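Local coordinates for protein putative cytochrome P450 YjiB (Bacillus subtilis subsp. subtilis, PDB 4RM4) that probably works as a heme-dependent monooxygenase, activating molecular oxygen at the heme iron and inserting one of its atoms into substrates, at residues Asp22-Pro26 and Ile378-Glu382; Trp29-Arg34 and Val50-Asp54; Ser249-Tyr253 and Tyr387-Phe392. Numbering follows the deposited sequence.

Contact 1. Residues Asp22-Pro26 and Ile378-Glu382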
loop_
_atom_site.group_PDB
_atom_site.type_symbol
_atom_site.label_atom_id
_atom_site.label_comp_id
_atom_site.label_asym_id
_atom_site.label_seq_id
_atom_site.Cartn_x
_atom_site.Cartn_y
_atom_site.Cartn_z
ATOM N N ASP A 22 6.951 -8.559 -18.928
ATOM C CA ASP A 22 6.343 -9.350 -17.867
ATOM C C ASP A 22 5.468 -8.492 -16.949
ATOM O O ASP A 22 5.137 -7.347 -17.282
ATOM C CB ASP A 22 7.425 -10.087 -17.064
ATOM C CG ASP A 22 8.476 -9.149 -16.502
ATOM O OD1 ASP A 22 8.150 -7.971 -16.256
ATOM O OD2 ASP A 22 9.626 -9.590 -16.296
ATOM N N ALA A 23 5.098 -9.051 -15.799
ATOM C CA ALA A 23 4.195 -8.378 -14.865
ATOM C C ALA A 23 4.849 -7.196 -14.152
ATOM O O ALA A 23 4.157 -6.374 -13.547
ATOM C CB ALA A 23 3.629 -9.374 -13.846
ATOM N N TYR A 24 6.173 -7.108 -14.216
ATOM C CA TYR A 24 6.864 -5.967 -13.624
ATOM C C TYR A 24 6.997 -4.814 -14.614
ATOM O O TYR A 24 7.571 -3.770 -14.283
ATOM C CB TYR A 24 8.247 -6.359 -13.075
ATOM C CG TYR A 24 8.699 -5.462 -11.934
ATOM C CD1 TYR A 24 7.951 -5.365 -10.768
ATOM C CD2 TYR A 24 9.865 -4.712 -12.030
ATOM C CE1 TYR A 24 8.347 -4.545 -9.720
ATOM C CE2 TYR A 24 10.279 -3.890 -10.993
ATOM C CZ TYR A 24 9.521 -3.810 -9.837
ATOM O OH TYR A 24 9.916 -2.995 -8.797
ATOM N N HIS A 25 6.472 -5.000 -15.827
ATOM C CA HIS A 25 6.678 -4.020 -16.902
ATOM C C HIS A 25 5.385 -3.650 -17.608
ATOM O O HIS A 25 5.272 -3.801 -18.822
ATOM C CB HIS A 25 7.702 -4.539 -17.920
ATOM C CG HIS A 25 9.056 -4.777 -17.333
ATOM N ND1 HIS A 25 10.010 -3.789 -17.239
ATOM C CD2 HIS A 25 9.603 -5.881 -16.776
ATOM C CE1 HIS A 25 11.095 -4.281 -16.664
ATOM N NE2 HIS A 25 10.871 -5.550 -16.373
ATOM N N PRO A 26 4.397 -3.149 -16.849
ATOM C CA PRO A 26 3.099 -2.825 -17.451
ATOM C C PRO A 26 3.041 -1.447 -18.114
ATOM O O PRO A 26 2.034 -1.117 -18.748
ATOM C CB PRO A 26 2.172 -2.835 -16.244
ATOM C CG PRO A 26 3.036 -2.322 -15.149
ATOM C CD PRO A 26 4.383 -2.942 -15.391
ATOM N N ILE A 378 15.132 -10.431 -10.387
ATOM C CA ILE A 378 13.828 -10.228 -9.776
ATOM C C ILE A 378 12.820 -11.280 -10.224
ATOM O O ILE A 378 12.952 -11.888 -11.289
ATOM C CB ILE A 378 13.252 -8.831 -10.074
ATOM C CG1 ILE A 378 13.183 -8.584 -11.580
ATOM C CG2 ILE A 378 14.061 -7.762 -9.375
ATOM C CD1 ILE A 378 12.424 -7.318 -11.947
ATOM N N THR A 379 11.826 -11.501 -9.373
ATOM C CA THR A 379 10.672 -12.309 -9.694
ATOM C C THR A 379 9.470 -11.456 -9.351
ATOM O O THR A 379 9.290 -11.071 -8.199
ATOM C CB THR A 379 10.629 -13.596 -8.862
ATOM O OG1 THR A 379 11.866 -14.301 -9.022
ATOM C CG2 THR A 379 9.473 -14.483 -9.318
ATOM N N PRO A 380 8.672 -11.113 -10.364
ATOM C CA PRO A 380 7.550 -10.199 -10.156
ATOM C C PRO A 380 6.352 -10.914 -9.555
ATOM O O PRO A 380 6.148 -12.105 -9.791
ATOM C CB PRO A 380 7.207 -9.730 -11.580
ATOM C CG PRO A 380 8.365 -10.172 -12.452
ATOM C CD PRO A 380 8.897 -11.399 -11.791
ATOM N N ILE A 381 5.553 -10.188 -8.790
ATOM C CA ILE A 381 4.256 -10.709 -8.402
ATOM C C ILE A 381 3.352 -10.739 -9.628
ATOM O O ILE A 381 3.275 -9.757 -10.374
ATOM C CB ILE A 381 3.600 -9.833 -7.330
ATOM C CG1 ILE A 381 4.517 -9.721 -6.114
ATOM C CG2 ILE A 381 2.234 -10.395 -6.954
ATOM C CD1 ILE A 381 4.099 -8.635 -5.118
ATOM N N GLU A 382 2.672 -11.863 -9.841
ATOM C CA GLU A 382 1.737 -11.984 -10.961
ATOM C C GLU A 382 0.302 -11.830 -10.474
ATOM O O GLU A 382 -0.402 -12.818 -10.258
ATOM C CB GLU A 382 1.917 -13.318 -11.698
ATOM C CG GLU A 382 3.231 -13.447 -12.468
ATOM C CD GLU A 382 4.397 -13.895 -11.599
ATOM O OE1 GLU A 382 4.166 -14.290 -10.432
ATOM O OE2 GLU A 382 5.550 -13.855 -12.084
#
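Ile378 starts the contact from strand 374-380: its CD1 lies 3.7 Å from Tyr24 CD2, an apolar contact. Thr379 has its CA-to-CB bond directed away, as expected for the next residue of a strand, and bonds through OG1 to Ser391. Pro380 faces the turn again. Pro380 CB packs against Tyr24 CB at 3.8 Å and Ala23 CB at 4.3 Å, while Pro380 CG lies 4.1 Å from Asp22 OD2. Beyond the strand, Ile381 O approaches Ala23 CB at 3.5 Å, and Glu382 CG borders the same methyl at 4.3 Å. The opposing surface is a type I turn, closed by His25 N to Asp22 O at 3.1 Å. Burial of 249 Å² with no hydrogen bonds of any kind between the two segments indicates van der Waals packing. This surface patch sets the segment leading into helix 27-36 against an edge strand of the C-terminal sheet, where Tyr24 also touches Leu389 of strand 389-395 and bonds through OH to Asn250 of helix 226-257.

Contact 2. Residues Trp29-Arg34 and Val50-Asp54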
loop_
_atom_site.group_PDB
_atom_site.type_symbol
_atom_site.label_atom_id
_atom_site.label_comp_id
_atom_site.label_asym_id
_atom_site.label_seq_id
_atom_site.Cartn_x
_atom_site.Cartn_y
_atom_site.Cartn_z
ATOM N N TRP A 29 2.170 -0.810 -21.819
ATOM C CA TRP A 29 0.757 -1.053 -22.085
ATOM C C TRP A 29 -0.121 0.110 -21.629
ATOM O O TRP A 29 -0.995 0.547 -22.374
ATOM C CB TRP A 29 0.278 -2.366 -21.465
ATOM C CG TRP A 29 -1.190 -2.616 -21.697
ATOM C CD1 TRP A 29 -1.799 -2.882 -22.890
ATOM C CD2 TRP A 29 -2.225 -2.615 -20.710
ATOM N NE1 TRP A 29 -3.153 -3.042 -22.705
ATOM C CE2 TRP A 29 -3.441 -2.882 -21.375
ATOM C CE3 TRP A 29 -2.244 -2.412 -19.324
ATOM C CZ2 TRP A 29 -4.657 -2.959 -20.702
ATOM C CZ3 TRP A 29 -3.453 -2.479 -18.661
ATOM C CH2 TRP A 29 -4.642 -2.748 -19.351
ATOM N N TYR A 30 0.095 0.595 -20.404
ATOM C CA TYR A 30 -0.594 1.794 -19.937
ATOM C C TYR A 30 -0.423 2.924 -20.962
ATOM O O TYR A 30 -1.374 3.619 -21.297
ATOM C CB TYR A 30 -0.008 2.280 -18.604
ATOM C CG TYR A 30 -0.194 1.367 -17.398
ATOM C CD1 TYR A 30 0.715 1.398 -16.342
ATOM C CD2 TYR A 30 -1.283 0.512 -17.301
ATOM C CE1 TYR A 30 0.559 0.581 -15.228
ATOM C CE2 TYR A 30 -1.455 -0.302 -16.188
ATOM C CZ TYR A 30 -0.525 -0.264 -15.159
ATOM O OH TYR A 30 -0.678 -1.062 -14.051
ATOM N N GLU A 31 0.810 3.125 -21.422
ATOM C CA GLU A 31 1.089 4.205 -22.362
ATOM C C GLU A 31 0.278 4.052 -23.644
ATOM O O GLU A 31 -0.238 5.036 -24.177
ATOM C CB GLU A 31 2.585 4.316 -22.691
ATOM C CG GLU A 31 2.888 5.434 -23.703
ATOM C CD GLU A 31 4.314 5.929 -23.617
ATOM O OE1 GLU A 31 5.146 5.249 -22.978
ATOM O OE2 GLU A 31 4.607 7.002 -24.191
ATOM N N SER A 32 0.138 2.816 -24.116
ATOM C CA SER A 32 -0.649 2.559 -25.314
ATOM C C SER A 32 -2.143 2.851 -25.086
ATOM O O SER A 32 -2.805 3.414 -25.956
ATOM C CB SER A 32 -0.426 1.133 -25.825
ATOM O OG SER A 32 -1.140 0.190 -25.061
ATOM N N MET A 33 -2.668 2.495 -23.915
ATOM C CA MET A 33 -4.068 2.791 -23.593
ATOM C C MET A 33 -4.321 4.288 -23.423
ATOM O O MET A 33 -5.318 4.809 -23.901
ATOM C CB MET A 33 -4.520 2.023 -22.339
ATOM C CG MET A 33 -4.297 0.527 -22.436
ATOM S SD MET A 33 -5.368 -0.309 -23.630
ATOM C CE MET A 33 -6.966 -0.138 -22.824
ATOM N N ARG A 34 -3.434 4.989 -22.725
ATOM C CA ARG A 34 -3.618 6.432 -22.585
ATOM C C ARG A 34 -3.744 7.086 -23.959
ATOM O O ARG A 34 -4.558 8.003 -24.166
ATOM C CB ARG A 34 -2.462 7.061 -21.817
ATOM C CG ARG A 34 -2.463 6.725 -20.339
ATOM C CD ARG A 34 -1.571 7.689 -19.581
ATOM N NE ARG A 34 -0.176 7.707 -20.050
ATOM C CZ ARG A 34 0.738 6.794 -19.723
ATOM N NH1 ARG A 34 1.985 6.895 -20.173
ATOM N NH2 ARG A 34 0.409 5.768 -18.958
ATOM N N VAL A 50 -9.950 3.161 -16.896
ATOM C CA VAL A 50 -9.670 4.568 -17.133
ATOM C C VAL A 50 -8.172 4.790 -16.887
ATOM O O VAL A 50 -7.655 4.346 -15.876
ATOM C CB VAL A 50 -10.540 5.476 -16.230
ATOM C CG1 VAL A 50 -10.068 6.898 -16.319
ATOM C CG2 VAL A 50 -12.014 5.384 -16.659
ATOM N N PHE A 51 -7.481 5.443 -17.824
ATOM C CA PHE A 51 -6.017 5.484 -17.809
ATOM C C PHE A 51 -5.358 6.870 -17.711
ATOM O O PHE A 51 -4.174 6.957 -17.386
ATOM C CB PHE A 51 -5.451 4.762 -19.045
ATOM C CG PHE A 51 -5.729 3.277 -19.065
ATOM C CD1 PHE A 51 -4.867 2.393 -18.447
ATOM C CD2 PHE A 51 -6.857 2.774 -19.708
ATOM C CE1 PHE A 51 -5.130 1.012 -18.456
ATOM C CE2 PHE A 51 -7.126 1.405 -19.718
ATOM C CZ PHE A 51 -6.257 0.527 -19.090
ATOM N N LEU A 52 -6.096 7.938 -18.014
ATOM C CA LEU A 52 -5.512 9.285 -17.992
ATOM C C LEU A 52 -5.583 9.911 -16.606
ATOM O O LEU A 52 -6.543 9.705 -15.873
ATOM C CB LEU A 52 -6.213 10.215 -18.996
ATOM C CG LEU A 52 -6.076 9.958 -20.500
ATOM C CD1 LEU A 52 -6.907 10.950 -21.293
ATOM C CD2 LEU A 52 -4.616 10.034 -20.938
ATOM N N TYR A 53 -4.569 10.690 -16.257
ATOM C CA TYR A 53 -4.533 11.323 -14.933
ATOM C C TYR A 53 -5.826 12.078 -14.539
ATOM O O TYR A 53 -6.381 11.852 -13.467
ATOM C CB TYR A 53 -3.314 12.242 -14.824
ATOM C CG TYR A 53 -3.138 12.886 -13.470
ATOM C CD1 TYR A 53 -2.296 12.327 -12.507
ATOM C CD2 TYR A 53 -3.816 14.054 -13.154
ATOM C CE1 TYR A 53 -2.139 12.934 -11.256
ATOM C CE2 TYR A 53 -3.680 14.649 -11.927
ATOM C CZ TYR A 53 -2.843 14.094 -10.980
ATOM O OH TYR A 53 -2.718 14.728 -9.763
ATOM N N ASP A 54 -6.306 12.996 -15.374
ATOM C CA ASP A 54 -7.515 13.731 -14.994
ATOM C C ASP A 54 -8.733 12.814 -14.802
ATOM O O ASP A 54 -9.528 12.992 -13.872
ATOM C CB ASP A 54 -7.824 14.849 -16.006
ATOM C CG ASP A 54 -6.768 15.944 -16.008
ATOM O OD1 ASP A 54 -5.985 16.027 -15.036
ATOM O OD2 ASP A 54 -6.726 16.726 -16.980
#
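The bump here is the ring of Phe51, just past the end of strand 47-50, and the hollow is on the flank of helix 27-36, bounded by Trp29, Tyr30, Met33 and Arg34, in the N-terminal part of the P450 fold beside its mixed sheet. Phe51 alone has 132 Å² covered, of 310 Å² in total. Met33 closes one face of the ring: its CB is 3.6 Å from the Phe51 centroid and only 10° off the normal, a CH-pi contact, and Met33 CE reaches Phe51 CE2 at 3.5 Å. Met33 SD is 5.1 Å from the Phe51 centroid, an oblique Met-aromatic contact. The tip of the bump points at Trp29 in a T-shaped pair, Phe51 edge toward the six-membered ring face, centroids 5.3 Å apart and planes at 88°. Tyr30 CD2 borders the Phe51 edge, 4.0 Å from CE1. Arg34 fills the space near the base, with CG 3.8 Å from Phe51 CB, and its CB meets Leu52 CD2 at 3.8 Å. The guanidinium leads to a salt bridge with Glu321 and a hydrogen bond with Ser316, which also binds Phe51 O. Complementary apolar shape thus joins the segments directly, while polar links run through neighbours such as Ser316.

Contact 3. Residues Ser249-Tyr253 and Tyr387-Phe392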
loop_
_atom_site.group_PDB
_atom_site.type_symbol
_atom_site.label_atom_id
_atom_site.label_comp_id
_atom_site.label_asym_id
_atom_site.label_seq_id
_atom_site.Cartn_x
_atom_site.Cartn_y
_atom_site.Cartn_z
ATOM N N SER A 249 10.498 -2.345 -1.851
ATOM C CA SER A 249 11.134 -3.088 -2.950
ATOM C C SER A 249 11.193 -2.267 -4.244
ATOM O O SER A 249 12.236 -2.176 -4.899
ATOM C CB SER A 249 10.394 -4.406 -3.225
ATOM O OG SER A 249 10.279 -5.206 -2.061
ATOM N N ASN A 250 10.066 -1.666 -4.618
ATOM C CA ASN A 250 9.987 -0.921 -5.864
ATOM C C ASN A 250 10.885 0.320 -5.841
ATOM O O ASN A 250 11.483 0.673 -6.860
ATOM C CB ASN A 250 8.542 -0.481 -6.164
ATOM C CG ASN A 250 7.608 -1.639 -6.467
ATOM O OD1 ASN A 250 8.027 -2.777 -6.662
ATOM N ND2 ASN A 250 6.315 -1.336 -6.515
ATOM N N ALA A 251 10.974 0.980 -4.682
ATOM C CA ALA A 251 11.853 2.151 -4.536
ATOM C C ALA A 251 13.325 1.768 -4.678
ATOM O O ALA A 251 14.094 2.432 -5.375
ATOM C CB ALA A 251 11.619 2.828 -3.189
ATOM N N MET A 252 13.726 0.692 -4.019
ATOM C CA MET A 252 15.104 0.242 -4.172
ATOM C C MET A 252 15.419 -0.154 -5.606
ATOM O O MET A 252 16.533 0.088 -6.093
ATOM C CB MET A 252 15.426 -0.921 -3.247
ATOM C CG MET A 252 15.691 -0.535 -1.813
ATOM S SD MET A 252 16.864 0.828 -1.684
ATOM C CE MET A 252 18.112 0.394 -2.906
ATOM N N TYR A 253 14.461 -0.788 -6.280
ATOM C CA TYR A 253 14.684 -1.205 -7.664
ATOM C C TYR A 253 14.873 0.028 -8.524
ATOM O O TYR A 253 15.817 0.097 -9.318
ATOM C CB TYR A 253 13.519 -2.043 -8.210
ATOM C CG TYR A 253 13.784 -2.647 -9.574
ATOM C CD1 TYR A 253 14.326 -3.927 -9.699
ATOM C CD2 TYR A 253 13.482 -1.951 -10.736
ATOM C CE1 TYR A 253 14.557 -4.485 -10.942
ATOM C CE2 TYR A 253 13.701 -2.503 -11.977
ATOM C CZ TYR A 253 14.246 -3.764 -12.075
ATOM O OH TYR A 253 14.478 -4.298 -13.317
ATOM N N TYR A 387 1.343 -4.395 -7.617
ATOM C CA TYR A 387 2.591 -4.156 -8.345
ATOM C C TYR A 387 3.793 -4.237 -7.408
ATOM O O TYR A 387 4.005 -3.359 -6.580
ATOM C CB TYR A 387 2.580 -2.809 -9.084
ATOM C CG TYR A 387 3.830 -2.612 -9.918
ATOM C CD1 TYR A 387 4.010 -3.308 -11.114
ATOM C CD2 TYR A 387 4.848 -1.784 -9.482
ATOM C CE1 TYR A 387 5.174 -3.152 -11.870
ATOM C CE2 TYR A 387 5.994 -1.609 -10.226
ATOM C CZ TYR A 387 6.160 -2.299 -11.413
ATOM O OH TYR A 387 7.312 -2.118 -12.134
ATOM N N GLY A 388 4.590 -5.290 -7.546
ATOM C CA GLY A 388 5.761 -5.445 -6.706
ATOM C C GLY A 388 6.516 -6.722 -7.005
ATOM O O GLY A 388 6.297 -7.338 -8.041
ATOM N N LEU A 389 7.391 -7.107 -6.082
ATOM C CA LEU A 389 8.330 -8.200 -6.281
ATOM C C LEU A 389 8.156 -9.307 -5.233
ATOM O O LEU A 389 8.000 -9.032 -4.045
ATOM C CB LEU A 389 9.770 -7.660 -6.222
ATOM C CG LEU A 389 10.153 -6.641 -7.299
ATOM C CD1 LEU A 389 11.541 -6.115 -7.058
ATOM C CD2 LEU A 389 10.044 -7.300 -8.665
ATOM N N LYS A 390 8.167 -10.551 -5.701
ATOM C CA LYS A 390 8.186 -11.725 -4.836
ATOM C C LYS A 390 9.600 -11.938 -4.282
ATOM O O LYS A 390 9.793 -12.394 -3.149
ATOM C CB LYS A 390 7.758 -12.956 -5.639
ATOM C CG LYS A 390 7.687 -14.242 -4.819
ATOM C CD LYS A 390 7.665 -15.484 -5.713
ATOM C CE LYS A 390 7.677 -16.764 -4.880
ATOM N NZ LYS A 390 8.705 -16.705 -3.803
ATOM N N SER A 391 10.588 -11.595 -5.098
ATOM C CA SER A 391 11.983 -11.713 -4.698
ATOM C C SER A 391 12.794 -10.672 -5.439
ATOM O O SER A 391 12.473 -10.325 -6.574
ATOM C CB SER A 391 12.529 -13.116 -4.983
ATOM O OG SER A 391 12.593 -13.347 -6.371
ATOM N N PHE A 392 13.842 -10.191 -4.778
ATOM C CA PHE A 392 14.690 -9.116 -5.280
ATOM C C PHE A 392 16.112 -9.403 -4.779
ATOM O O PHE A 392 16.520 -8.987 -3.683
ATOM C CB PHE A 392 14.143 -7.767 -4.779
ATOM C CG PHE A 392 14.864 -6.555 -5.305
ATOM C CD1 PHE A 392 15.919 -6.672 -6.198
ATOM C CD2 PHE A 392 14.475 -5.288 -4.895
ATOM C CE1 PHE A 392 16.584 -5.549 -6.665
ATOM C CE2 PHE A 392 15.129 -4.150 -5.361
ATOM C CZ PHE A 392 16.188 -4.284 -6.245
HETATM O O HOH W 1 8.081 -6.463 -2.952
#
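Helix 226-257, the long helix that passes the heme in the cytochrome P450 fold, meets the C-terminal antiparallel sheet here, in a buried interface of 342 Å². The Asn250 side chain is about 8 Å from the heme, so the contact is near the cofactor. Asn250 makes the direct polar link: ND2 donates to Tyr387 O at 3.1 Å with an angle of 163°, and OD1 lies 3.5 Å from Gly388 CA. That amide is shared more widely, since OD1 also bonds Tyr24 OH and ND2 bonds Arg283 O. Further along, the strand presents Leu389 and Phe392 to the helix, while the CA-to-CB bonds of Lys390 and Ser391 point away. These two residues both face Thr379, forming a classic beta bulge where the chain turns a corner. Leu389 CD1 lies 4.4 Å from both Ser249 CB and Tyr253 CD1. Phe392 pushes its CE2 against a helical turn, 3.9 Å from Met252 CB, 3.9 Å from Tyr253 CB and 3.5 Å from Ser249 O. The Tyr253 and Phe392 rings are oblique, with centroids 5.7 Å apart and planes at 56°. Ser249, whose OG also bonds Ser136, completes the interface through a bridging water that hydrogen-bonds Ser249 OG at 2.7 Å and donates to Leu389 O at 2.8 Å.

In the fold
From the N terminus, residues 22-26 open contact 1, whose loop, with 351 residues between its segments, closes at 378-382. Contact 2 falls wholly within that span: it is a short closure, joining helix 27-36 to the residues between strand 47-50 and helix 53-61, across the intervening strands 39-42 and 47-50. Contact 3 opens at 249-253, after contact 2 has closed, and ends at 387-392, beyond the close of contact 1, so contacts 1 and 3 cross. Their centres are 9 Å apart, and Tyr24 O to Tyr387 OH, 2.7 Å, is a probable hydrogen bond between them. Together they tie the N-terminal segment, helix 226-257 and adjacent C-terminal strands, with contact 2 centred 19 Å from contact 1.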